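Local coordinates for TadZ (Pseudomonas aeruginosa, PDB 4LDA), which is a pilus assembly protein, represented here by its N-terminal CheY-like domain, and as a whole may bind and hydrolyse ATP, at residues E15-W18 with L19-S22. Sequence-based numbering, arbitrary orientation.
Sequences ELDW and LQNS
Helix 13-22 is the helical limb of the first beta-alpha-beta unit of this CheY-like domain, linking strands 4-9 and 27-31, and here Trp18 meets Ser22 and Leu19 along its last two turns. Trp18 O takes two bonds, from Ser22 N at 3.1 Å and from Ser22 OG at 2.6 Å, which arrive on opposite faces of the carbonyl plane. With chi1 at -57°, OG sits beside the Ser22 backbone N and reaches the same carbonyl that this N-H uses. The Ser22 N bond follows three other i to i+4 backbone bonds, among them Asn21 N to Asp17 O at 2.9 Å. The benzo part of the indole, at CZ3, lies 3.7 Å from Leu19 CD2, while the CD1 side is the one near Ser22 OG and NE1 bonds to Ala108 O. On another side, Gln20 extends so that NE2 passes 3.8 Å from Leu16 CG and bonds to Val29 O. The oxygen of one water lies 2.8 Å from both Asp17 OD1 and Gln20 OE1 and donates to each, bridging a carboxylate and an amide whose planes are turned 39° apart. Buried Ser22 thus spends its hydroxyl proton inside its own helix, whereas the indole and glutamine N-H groups tie that helix to neighbouring backbone carbonyls.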
loop_
_atom_site.group_PDB
_atom_site.type_symbol
_atom_site.label_atom_id
_atom_site.label_comp_id
_atom_site.label_asym_id
_atom_site.label_seq_id
_atom_site.Cartn_x
_atom_site.Cartn_y
_atom_site.Cartn_z
ATOM N N GLU A 15 12.477 3.218 -0.540
ATOM C CA GLU A 15 11.032 3.236 -0.782
ATOM C C GLU A 15 10.292 3.828 0.405
ATOM O O GLU A 15 9.396 4.634 0.209
ATOM C CB GLU A 15 10.493 1.833 -1.072
ATOM C CG GLU A 15 10.914 1.231 -2.393
ATOM C CD GLU A 15 10.454 -0.203 -2.583
ATOM O OE1 GLU A 15 10.355 -0.936 -1.574
ATOM O OE2 GLU A 15 10.220 -0.605 -3.744
ATOM N N LEU A 16 10.655 3.423 1.633
ATOM C CA LEU A 16 10.024 3.906 2.851
ATOM C C LEU A 16 10.237 5.418 3.007
ATOM O O LEU A 16 9.281 6.122 3.340
ATOM C CB LEU A 16 10.548 3.157 4.071
ATOM C CG LEU A 16 9.824 3.470 5.383
ATOM C CD1 LEU A 16 8.364 2.977 5.359
ATOM C CD2 LEU A 16 10.590 2.932 6.564
ATOM N N ASP A 17 11.460 5.913 2.737
ATOM C CA ASP A 17 11.785 7.335 2.802
ATOM C C ASP A 17 10.959 8.124 1.792
ATOM O O ASP A 17 10.415 9.162 2.151
ATOM C CB ASP A 17 13.285 7.577 2.566
ATOM C CG ASP A 17 14.176 7.088 3.688
ATOM O OD1 ASP A 17 13.722 7.094 4.855
ATOM O OD2 ASP A 17 15.352 6.756 3.413
ATOM N N TRP A 18 10.841 7.613 0.545
ATOM C CA TRP A 18 10.073 8.200 -0.554
ATOM C C TRP A 18 8.585 8.319 -0.172
ATOM O O TRP A 18 7.980 9.378 -0.362
ATOM C CB TRP A 18 10.253 7.362 -1.832
ATOM C CG TRP A 18 9.268 7.643 -2.946
ATOM C CD1 TRP A 18 9.210 8.751 -3.741
ATOM C CD2 TRP A 18 8.291 6.727 -3.466
ATOM N NE1 TRP A 18 8.219 8.604 -4.676
ATOM C CE2 TRP A 18 7.637 7.371 -4.531
ATOM C CE3 TRP A 18 7.860 5.444 -3.088
ATOM C CZ2 TRP A 18 6.605 6.754 -5.263
ATOM C CZ3 TRP A 18 6.822 4.846 -3.796
ATOM C CH2 TRP A 18 6.224 5.485 -4.884
ATOM N N LEU A 19 8.029 7.269 0.435
ATOM C CA LEU A 19 6.651 7.279 0.908
ATOM C C LEU A 19 6.453 8.285 2.042
ATOM O O LEU A 19 5.531 9.095 1.955
ATOM C CB LEU A 19 6.206 5.883 1.379
ATOM C CG LEU A 19 5.994 4.800 0.325
ATOM C CD1 LEU A 19 5.715 3.479 0.990
ATOM C CD2 LEU A 19 4.870 5.158 -0.641
ATOM N N GLN A 20 7.317 8.248 3.086
ATOM C CA GLN A 20 7.241 9.114 4.266
ATOM C C GLN A 20 7.353 10.590 3.916
ATOM O O GLN A 20 6.595 11.396 4.457
ATOM C CB GLN A 20 8.328 8.755 5.290
ATOM C CG GLN A 20 7.979 7.511 6.089
ATOM C CD GLN A 20 9.051 6.977 7.013
ATOM O OE1 GLN A 20 10.248 7.211 6.834
ATOM N NE2 GLN A 20 8.654 6.105 7.930
ATOM N N ASN A 21 8.297 10.941 3.032
ATOM C CA ASN A 21 8.551 12.320 2.622
ATOM C C ASN A 21 7.442 12.856 1.749
ATOM O O ASN A 21 7.028 13.993 1.955
ATOM C CB ASN A 21 9.895 12.435 1.883
ATOM C CG ASN A 21 11.119 12.243 2.765
ATOM O OD1 ASN A 21 11.083 12.406 3.998
ATOM N ND2 ASN A 21 12.248 11.929 2.155
ATOM N N SER A 22 6.952 12.050 0.793
ATOM C CA SER A 22 5.882 12.442 -0.123
ATOM C C SER A 22 4.553 12.625 0.597
ATOM O O SER A 22 3.805 13.555 0.251
ATOM C CB SER A 22 5.712 11.402 -1.228
ATOM O OG SER A 22 6.917 11.187 -1.942
HETATM O O HOH W 1 12.899 6.563 7.517
#